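Local coordinates for protein lysine/ornithine decarboxylase (Vibrio vulnificus, PDB 2PLJ) that catalyses the decarboxylation of lysine and ornithine, releasing cadaverine and putrescine, with pyridoxal phosphate as its cofactor, at residues 23-28 / 403-408; 154-159 / 199-204; 228-233 / 275-280. All coordinates share one frame; numbering follows the deposited sequence.

Interaction 1: residues 23-28 / 403-408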
loop_
_atom_site.group_PDB
_atom_site.type_symbol
_atom_site.label_atom_id
_atom_site.label_comp_id
_atom_site.label_asym_id
_atom_site.label_seq_id
_atom_site.Cartn_x
_atom_site.Cartn_y
_atom_site.Cartn_z
ATOM N N HIS A 23 -11.761 11.385 -0.451
ATOM C CA HIS A 23 -12.106 10.289 0.503
ATOM C C HIS A 23 -12.478 10.821 1.913
ATOM O O HIS A 23 -12.284 10.139 2.912
ATOM C CB HIS A 23 -10.934 9.302 0.630
ATOM C CG HIS A 23 -10.485 8.714 -0.673
ATOM N ND1 HIS A 23 -9.298 9.064 -1.281
ATOM C CD2 HIS A 23 -11.063 7.796 -1.483
ATOM C CE1 HIS A 23 -9.169 8.395 -2.414
ATOM N NE2 HIS A 23 -10.226 7.615 -2.557
ATOM N N SER A 24 -12.997 12.041 1.996
ATOM C CA SER A 24 -13.287 12.618 3.310
ATOM C C SER A 24 -14.382 13.675 3.285
ATOM O O SER A 24 -14.529 14.412 2.306
ATOM C CB SER A 24 -12.021 13.228 3.948
ATOM O OG SER A 24 -12.224 13.542 5.337
ATOM N N GLN A 25 -15.138 13.744 4.370
ATOM C CA GLN A 25 -16.032 14.908 4.596
ATOM C C GLN A 25 -16.165 15.221 6.070
ATOM O O GLN A 25 -15.815 14.398 6.916
ATOM C CB GLN A 25 -17.414 14.692 3.988
ATOM C CG GLN A 25 -18.216 13.530 4.588
ATOM C CD GLN A 25 -19.592 13.408 3.896
ATOM O OE1 GLN A 25 -20.459 14.253 4.082
ATOM N NE2 GLN A 25 -19.763 12.380 3.077
ATOM N N SER A 26 -16.676 16.413 6.361
ATOM C CA SER A 26 -16.820 16.881 7.739
ATOM C C SER A 26 -18.261 16.973 8.204
ATOM O O SER A 26 -19.146 17.341 7.408
ATOM C CB SER A 26 -16.164 18.251 7.877
ATOM O OG SER A 26 -14.748 18.172 7.740
ATOM N N ILE A 27 -18.498 16.638 9.474
ATOM C CA ILE A 27 -19.780 16.934 10.130
ATOM C C ILE A 27 -19.561 18.186 10.947
ATOM O O ILE A 27 -18.869 18.152 11.974
ATOM C CB ILE A 27 -20.315 15.794 11.042
ATOM C CG1 ILE A 27 -20.571 14.526 10.218
ATOM C CG2 ILE A 27 -21.596 16.259 11.795
ATOM C CD1 ILE A 27 -20.987 13.283 11.049
ATOM N N PHE A 28 -20.128 19.295 10.468
ATOM C CA PHE A 28 -20.024 20.571 11.161
ATOM C C PHE A 28 -21.303 20.836 11.957
ATOM O O PHE A 28 -21.355 21.728 12.805
ATOM C CB PHE A 28 -19.815 21.692 10.151
ATOM C CG PHE A 28 -18.469 21.683 9.494
ATOM C CD1 PHE A 28 -17.308 21.971 10.240
ATOM C CD2 PHE A 28 -18.345 21.431 8.125
ATOM C CE1 PHE A 28 -16.041 21.991 9.613
ATOM C CE2 PHE A 28 -17.097 21.462 7.487
ATOM C CZ PHE A 28 -15.933 21.715 8.234
ATOM N N GLN A 403 -14.025 6.077 3.674
ATOM C CA GLN A 403 -14.239 7.520 3.747
ATOM C C GLN A 403 -13.969 7.983 5.174
ATOM O O GLN A 403 -14.481 7.402 6.141
ATOM C CB GLN A 403 -15.684 7.853 3.356
ATOM C CG GLN A 403 -15.899 9.361 3.261
ATOM C CD GLN A 403 -17.276 9.787 2.795
ATOM O OE1 GLN A 403 -17.490 10.967 2.535
ATOM N NE2 GLN A 403 -18.218 8.830 2.675
ATOM N N THR A 404 -13.187 9.046 5.311
ATOM C CA THR A 404 -12.967 9.638 6.625
ATOM C C THR A 404 -14.072 10.651 6.960
ATOM O O THR A 404 -14.398 11.522 6.151
ATOM C CB THR A 404 -11.557 10.282 6.707
ATOM O OG1 THR A 404 -10.546 9.254 6.634
ATOM C CG2 THR A 404 -11.351 11.022 8.025
ATOM N N ILE A 405 -14.640 10.529 8.151
ATOM C CA ILE A 405 -15.666 11.469 8.610
ATOM C C ILE A 405 -15.063 12.279 9.766
ATOM O O ILE A 405 -14.714 11.707 10.799
ATOM C CB ILE A 405 -16.948 10.759 9.105
ATOM C CG1 ILE A 405 -17.477 9.748 8.059
ATOM C CG2 ILE A 405 -17.998 11.824 9.441
ATOM C CD1 ILE A 405 -17.774 10.373 6.707
ATOM N N ALA A 406 -14.929 13.598 9.579
ATOM C CA ALA A 406 -14.255 14.446 10.582
ATOM C C ALA A 406 -15.312 15.029 11.506
ATOM O O ALA A 406 -16.273 15.703 11.042
ATOM C CB ALA A 406 -13.455 15.570 9.907
ATOM N N LEU A 407 -15.103 14.807 12.799
ATOM C CA LEU A 407 -16.015 15.243 13.858
ATOM C C LEU A 407 -15.375 16.221 14.843
ATOM O O LEU A 407 -14.157 16.153 15.122
ATOM C CB LEU A 407 -16.502 14.015 14.663
ATOM C CG LEU A 407 -16.949 12.766 13.880
ATOM C CD1 LEU A 407 -17.072 11.550 14.798
ATOM C CD2 LEU A 407 -18.250 13.071 13.218
ATOM N N ASN A 408 -16.196 17.142 15.362
ATOM C CA ASN A 408 -15.783 17.975 16.506
ATOM C C ASN A 408 -14.651 18.946 16.210
ATOM O O ASN A 408 -13.955 19.381 17.145
ATOM C CB ASN A 408 -15.439 17.122 17.746
ATOM C CG ASN A 408 -16.568 16.199 18.156
ATOM O OD1 ASN A 408 -17.759 16.566 18.083
ATOM N ND2 ASN A 408 -16.218 14.976 18.562
HETATM O O HOH W 1 -9.991 8.508 4.141
HETATM O O HOH W 2 -18.861 17.400 14.607
#

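Interaction 2: residues 154-159 / 199-204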
loop_
_atom_site.group_PDB
_atom_site.type_symbol
_atom_site.label_atom_id
_atom_site.label_comp_id
_atom_site.label_asym_id
_atom_site.label_seq_id
_atom_site.Cartn_x
_atom_site.Cartn_y
_atom_site.Cartn_z
ATOM N N ASN A 154 26.900 15.634 0.019
ATOM C CA ASN A 154 26.238 15.676 -1.290
ATOM C C ASN A 154 24.968 16.531 -1.176
ATOM O O ASN A 154 24.700 17.391 -2.005
ATOM C CB ASN A 154 25.931 14.245 -1.737
ATOM C CG ASN A 154 25.158 14.166 -3.052
ATOM O OD1 ASN A 154 23.933 14.362 -3.094
ATOM N ND2 ASN A 154 25.860 13.779 -4.123
ATOM N N GLU A 155 24.202 16.292 -0.122
ATOM C CA GLU A 155 23.018 17.095 0.162
ATOM C C GLU A 155 23.383 18.561 0.474
ATOM O O GLU A 155 22.743 19.492 -0.029
ATOM C CB GLU A 155 22.219 16.485 1.306
ATOM C CG GLU A 155 20.778 17.005 1.376
ATOM C CD GLU A 155 19.887 16.407 0.260
ATOM O OE1 GLU A 155 20.346 15.462 -0.456
ATOM O OE2 GLU A 155 18.741 16.896 0.114
ATOM N N LEU A 156 24.396 18.755 1.312
ATOM C CA LEU A 156 24.820 20.117 1.662
ATOM C C LEU A 156 25.098 20.949 0.398
ATOM O O LEU A 156 24.708 22.125 0.318
ATOM C CB LEU A 156 26.066 20.075 2.573
ATOM C CG LEU A 156 26.535 21.465 3.036
ATOM C CD1 LEU A 156 25.488 22.114 3.955
ATOM C CD2 LEU A 156 27.935 21.377 3.674
ATOM N N GLU A 157 25.770 20.337 -0.584
ATOM C CA GLU A 157 26.136 21.017 -1.837
ATOM C C GLU A 157 24.904 21.605 -2.534
ATOM O O GLU A 157 24.996 22.667 -3.178
ATOM C CB GLU A 157 26.902 20.055 -2.776
ATOM C CG GLU A 157 27.487 20.691 -4.054
ATOM C CD GLU A 157 26.452 20.850 -5.196
ATOM O OE1 GLU A 157 25.315 20.310 -5.117
ATOM O OE2 GLU A 157 26.781 21.529 -6.194
ATOM N N LYS A 158 23.760 20.919 -2.399
ATOM C CA LYS A 158 22.500 21.344 -3.013
ATOM C C LYS A 158 22.047 22.724 -2.530
ATOM O O LYS A 158 21.188 23.348 -3.167
ATOM C CB LYS A 158 21.386 20.318 -2.738
ATOM C CG LYS A 158 21.747 18.947 -3.245
ATOM C CD LYS A 158 20.538 18.013 -3.149
ATOM C CE LYS A 158 20.939 16.605 -3.598
ATOM N NZ LYS A 158 19.888 15.617 -3.180
ATOM N N PHE A 159 22.583 23.159 -1.386
ATOM C CA PHE A 159 22.175 24.429 -0.763
ATOM C C PHE A 159 23.071 25.629 -1.073
ATOM O O PHE A 159 22.787 26.763 -0.642
ATOM C CB PHE A 159 21.979 24.263 0.756
ATOM C CG PHE A 159 20.725 23.506 1.079
ATOM C CD1 PHE A 159 19.498 24.155 1.020
ATOM C CD2 PHE A 159 20.775 22.120 1.316
ATOM C CE1 PHE A 159 18.302 23.444 1.260
ATOM C CE2 PHE A 159 19.614 21.395 1.552
ATOM C CZ PHE A 159 18.367 22.053 1.530
ATOM N N GLU A 199 31.596 22.336 9.606
ATOM C CA GLU A 199 32.776 23.067 9.143
ATOM C C GLU A 199 32.695 23.432 7.644
ATOM O O GLU A 199 33.099 24.547 7.253
ATOM C CB GLU A 199 34.064 22.303 9.470
ATOM C CG GLU A 199 35.269 23.211 9.597
ATOM C CD GLU A 199 36.476 22.520 10.235
ATOM O OE1 GLU A 199 36.274 21.588 11.057
ATOM O OE2 GLU A 199 37.622 22.917 9.916
ATOM N N THR A 200 32.180 22.502 6.826
ATOM C CA THR A 200 32.021 22.739 5.386
ATOM C C THR A 200 30.950 23.809 5.114
ATOM O O THR A 200 31.146 24.675 4.241
ATOM C CB THR A 200 31.752 21.431 4.596
ATOM O OG1 THR A 200 32.793 20.493 4.878
ATOM C CG2 THR A 200 31.731 21.677 3.100
ATOM N N ALA A 201 29.857 23.776 5.881
ATOM C CA ALA A 201 28.807 24.789 5.757
ATOM C C ALA A 201 29.391 26.184 6.026
ATOM O O ALA A 201 29.053 27.149 5.342
ATOM C CB ALA A 201 27.653 24.485 6.721
ATOM N N LYS A 202 30.286 26.290 7.008
ATOM C CA LYS A 202 30.918 27.594 7.285
ATOM C C LYS A 202 31.750 28.068 6.080
ATOM O O LYS A 202 31.651 29.231 5.669
ATOM C CB LYS A 202 31.783 27.570 8.547
ATOM C CG LYS A 202 32.290 28.984 8.908
ATOM C CD LYS A 202 33.338 28.965 9.989
ATOM C CE LYS A 202 33.763 30.387 10.364
ATOM N NZ LYS A 202 34.307 30.428 11.758
ATOM N N GLU A 203 32.536 27.150 5.511
ATOM C CA GLU A 203 33.354 27.436 4.330
ATOM C C GLU A 203 32.465 27.924 3.192
ATOM O O GLU A 203 32.809 28.895 2.509
ATOM C CB GLU A 203 34.132 26.192 3.891
ATOM C CG GLU A 203 35.297 25.836 4.812
ATOM C CD GLU A 203 35.835 24.407 4.618
ATOM O OE1 GLU A 203 35.424 23.710 3.659
ATOM O OE2 GLU A 203 36.686 23.985 5.441
ATOM N N TRP A 204 31.307 27.281 3.039
ATOM C CA TRP A 204 30.372 27.573 1.948
ATOM C C TRP A 204 29.368 28.687 2.265
ATOM O O TRP A 204 28.476 28.960 1.466
ATOM C CB TRP A 204 29.641 26.288 1.502
ATOM C CG TRP A 204 30.554 25.249 0.893
ATOM C CD1 TRP A 204 31.878 25.405 0.522
ATOM C CD2 TRP A 204 30.207 23.898 0.575
ATOM N NE1 TRP A 204 32.359 24.228 -0.008
ATOM C CE2 TRP A 204 31.351 23.290 0.006
ATOM C CE3 TRP A 204 29.025 23.150 0.685
ATOM C CZ2 TRP A 204 31.351 21.952 -0.433
ATOM C CZ3 TRP A 204 29.024 21.817 0.258
ATOM C CH2 TRP A 204 30.185 21.232 -0.299
#

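Interaction 3: residues 228-233 / 275-280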
loop_
_atom_site.group_PDB
_atom_site.type_symbol
_atom_site.label_atom_id
_atom_site.label_comp_id
_atom_site.label_asym_id
_atom_site.label_seq_id
_atom_site.Cartn_x
_atom_site.Cartn_y
_atom_site.Cartn_z
ATOM N N ALA A 228 20.824 10.141 22.691
ATOM C CA ALA A 228 20.898 11.033 21.537
ATOM C C ALA A 228 21.114 12.478 21.971
ATOM O O ALA A 228 21.941 13.187 21.401
ATOM C CB ALA A 228 19.626 10.903 20.656
ATOM N N ILE A 229 20.380 12.905 22.991
ATOM C CA ILE A 229 20.474 14.286 23.474
ATOM C C ILE A 229 21.885 14.587 24.029
ATOM O O ILE A 229 22.508 15.620 23.685
ATOM C CB ILE A 229 19.366 14.601 24.502
ATOM C CG1 ILE A 229 17.982 14.606 23.798
ATOM C CG2 ILE A 229 19.638 15.946 25.198
ATOM C CD1 ILE A 229 16.779 14.489 24.744
ATOM N N HIS A 230 22.407 13.657 24.829
ATOM C CA HIS A 230 23.778 13.794 25.331
ATOM C C HIS A 230 24.760 13.905 24.163
ATOM O O HIS A 230 25.610 14.780 24.163
ATOM C CB HIS A 230 24.189 12.609 26.194
ATOM C CG HIS A 230 23.459 12.506 27.498
ATOM N ND1 HIS A 230 23.049 13.607 28.222
ATOM C CD2 HIS A 230 23.126 11.421 28.242
ATOM C CE1 HIS A 230 22.463 13.204 29.338
ATOM N NE2 HIS A 230 22.496 11.882 29.373
ATOM N N THR A 231 24.611 13.048 23.147
ATOM C CA THR A 231 25.543 13.087 22.019
ATOM C C THR A 231 25.482 14.407 21.252
ATOM O O THR A 231 26.524 15.022 20.978
ATOM C CB THR A 231 25.378 11.878 21.112
ATOM O OG1 THR A 231 25.792 10.722 21.854
ATOM C CG2 THR A 231 26.285 11.995 19.880
ATOM N N CYS A 232 24.262 14.863 20.974
ATOM C CA CYS A 232 24.064 16.157 20.338
ATOM C C CYS A 232 24.670 17.291 21.165
ATOM O O CYS A 232 25.301 18.193 20.600
ATOM C CB CYS A 232 22.581 16.399 20.054
ATOM S SG CYS A 232 22.045 15.290 18.741
ATOM N N ARG A 233 24.472 17.245 22.482
ATOM C CA ARG A 233 25.041 18.256 23.376
ATOM C C ARG A 233 26.566 18.305 23.257
ATOM O O ARG A 233 27.153 19.384 23.187
ATOM C CB ARG A 233 24.630 18.013 24.827
ATOM C CG ARG A 233 25.199 19.063 25.794
ATOM C CD ARG A 233 24.579 18.948 27.175
ATOM N NE ARG A 233 24.600 17.572 27.662
ATOM C CZ ARG A 233 25.656 17.000 28.246
ATOM N NH1 ARG A 233 26.790 17.678 28.421
ATOM N NH2 ARG A 233 25.578 15.745 28.663
ATOM N N ASN A 275 13.204 15.310 29.437
ATOM C CA ASN A 275 13.284 16.633 30.039
ATOM C C ASN A 275 14.572 16.850 30.838
ATOM O O ASN A 275 15.165 17.928 30.791
ATOM C CB ASN A 275 12.062 16.888 30.935
ATOM C CG ASN A 275 10.770 17.025 30.125
ATOM O OD1 ASN A 275 9.677 16.682 30.606
ATOM N ND2 ASN A 275 10.894 17.519 28.897
ATOM N N GLU A 276 14.997 15.818 31.559
ATOM C CA GLU A 276 16.231 15.902 32.349
ATOM C C GLU A 276 17.462 16.063 31.473
ATOM O O GLU A 276 18.323 16.892 31.769
ATOM C CB GLU A 276 16.369 14.674 33.229
ATOM C CG GLU A 276 15.302 14.574 34.287
ATOM C CD GLU A 276 15.373 13.260 35.057
ATOM O OE1 GLU A 276 16.495 12.855 35.449
ATOM O OE2 GLU A 276 14.303 12.632 35.246
ATOM N N ALA A 277 17.536 15.274 30.401
ATOM C CA ALA A 277 18.657 15.367 29.452
ATOM C C ALA A 277 18.702 16.746 28.777
ATOM O O ALA A 277 19.766 17.342 28.617
ATOM C CB ALA A 277 18.606 14.240 28.432
ATOM N N LEU A 278 17.525 17.270 28.445
ATOM C CA LEU A 278 17.421 18.563 27.785
ATOM C C LEU A 278 17.897 19.699 28.661
ATOM O O LEU A 278 18.467 20.687 28.166
ATOM C CB LEU A 278 15.958 18.814 27.370
ATOM C CG LEU A 278 15.444 17.942 26.216
ATOM C CD1 LEU A 278 13.960 18.221 25.968
ATOM C CD2 LEU A 278 16.244 18.209 24.933
ATOM N N SER A 279 17.654 19.553 29.957
ATOM C CA SER A 279 18.046 20.547 30.961
ATOM C C SER A 279 19.566 20.785 31.001
ATOM O O SER A 279 20.041 21.812 31.523
ATOM C CB SER A 279 17.505 20.149 32.335
ATOM O OG SER A 279 18.397 19.283 33.013
ATOM N N LEU A 280 20.338 19.838 30.472
ATOM C CA LEU A 280 21.800 19.979 30.474
ATOM C C LEU A 280 22.300 20.853 29.328
ATOM O O LEU A 280 23.469 21.259 29.329
ATOM C CB LEU A 280 22.492 18.618 30.459
ATOM C CG LEU A 280 22.225 17.746 31.693
ATOM C CD1 LEU A 280 22.850 16.355 31.539
ATOM C CD2 LEU A 280 22.722 18.422 32.972
HETATM O O HOH W 3 22.177 16.193 27.492
#

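Interaction 1: residues 23-28 / 403-408
A two-strand parallel ladder in the mixed β-sheet of the enzyme's β-domain pairs strand 24-26 with strand 403-407. S24 lies beside T404, Q25 beside I405 and S26 beside A406. Four backbone hydrogen bonds hold the register. T404 N donates to H23 O (2.8 Å), Q25 N to T404 O, A406 N to Q25 O (2.9 Å) and I27 N to A406 O. Water 1 joins H23 O to T404 OG1 at one end. Past the other, water 2 links the backbone atoms I27 O and N408 N.

On the Q25 and I405 face, the two glutamines meet through their amides. Q25 NE2 donates to Q403 OE1 at 2.7 Å. The donor stands 30° off the acceptor's carbonyl plane, and the two amide planes are 42° apart. Q403 gets there as an extended chain with CG anti to the backbone N (chi1 -173°). Q25 CG also lies on I405 CD1 (3.8 Å). I27 CD1 reaches I405 CG2 (3.7 Å) and presses tightly on L407 CD2 (3.5 Å). F53 of helix 40-53 packs against this face.

On the other face S26 OG touches A406 CB at 3.6 Å, and V92 of helix 91-100 packs on both residues. S24 OG is hydrogen-bonded to H90 NE2. Strand 403-407 is the middle of three parallel strands, between 24-26 and 57-61, in the β-domain that accompanies the β/α-barrel in this decarboxylase family.

Interaction 2: residues 154-159 / 199-204
The helical turns 154-157 and 199-203 approach with L156 CA 7.4 Å from A201 CA, and the second helix ends where W204 leaves helical geometry. Both helices belong to the β/α-barrel and follow the neighbouring parallel strands 147-150 and 167-171, so this is packing between adjacent outer helices. The contact is apolar.

L156 carries most of the contact from the first helix. Its CG is anti to the backbone N (chi1 -177°), which carries the branch toward the second helix. CD2 does most of the touching. It meets T200 CG2 at 3.9 Å and the six-membered part of the W204 indole at CE3 and CZ3, with CZ3 at 3.6 Å. The leucine crosses the tryptophan obliquely. The other branch, CD1, faces A201 CB at 4.2 Å. L168 of strand 167-171 also touches L156, which ties the contact to the barrel wall.

The indole is held from its own helix as well. T200 CG2 sits over the centre of one ring face, 3.4 Å above the plane. T200 OG1 turns back to V196 O in a hydrogen bond, and K160 makes a cation-pi contact with W204.

N154 and K158 of the first segment hydrogen-bond to N376 and M307 of the second subunit, so this part of the chain takes part in the dimer interface. Back at the indole, W204 CZ3 lies 3.7 Å from E157 CA, against the backbone of the first helix.

Interaction 3: residues 228-233 / 275-280
I229 and L278 cross at about a right angle where helix 223-241 meets the end of helix 267-278. I229 CD1 touches L278 CD2 at 3.8 Å. The L278 side chain starts away from the other helix, but its end comes back to make this contact. The second branch of I229 does a different job. Its CG2, anti to the backbone N, rests on A277 CB at 3.8 Å and close to A277 O. A277 is small and buried, which lets the two backbones come near. The CA atoms of I229 and A277 are 6.3 Å apart.

One turn further along the first helix, R233 crosses L280 obliquely; L280 lies just past the end of helix 267-278. L280 CB lies over one face of the R233 guanidinium, 3.7 Å from NE. The arginine runs extended from CB and then bends at chi3 (49°), which turns the guanidinium over the leucine. R233 CD also approaches L280 O at 3.3 Å. H230 touches both A277 and L280. Its CE1 reaches L280 CD1 (3.9 Å) and A277 CB, with the ring set obliquely to both methyls.

The polar atoms meet through a single water. Water 3 accepts from R233 NE at 2.8 Å, donates to A277 O at 2.9 Å, and is hydrogen-bonded to H230 ND1. This water and H230 ND1 both lie at the guanidinium edge, in its plane. The three bonds probably help fix the imidazole and arginine relative to the second helix. R233 NH1 forms a salt bridge with E237, one turn on in the same helix.

The two helices follow neighbouring strands 207-212 and 249-251, and their side-by-side packing is that of adjacent outer helices in a β/α-barrel.

The modelled chain begins in interaction 1, whose partner strand comes only near the C terminus. Its loop therefore encloses almost the whole modelled chain, and both other contacts nest inside it. Interaction 2 closes first, joining 154-159 to 199-204. Interaction 3 then opens at 228-233 and closes at 275-280, so the two run in series and do not cross. Both tie outer helices of the β/α-barrel, while interaction 1 joins the two ends of the modelled chain in the β-domain sheet. The centres of interactions 2 and 3 are about 26 Å apart. Each lies across the chain's centre from interaction 1, at about 45 and 40 Å between centres.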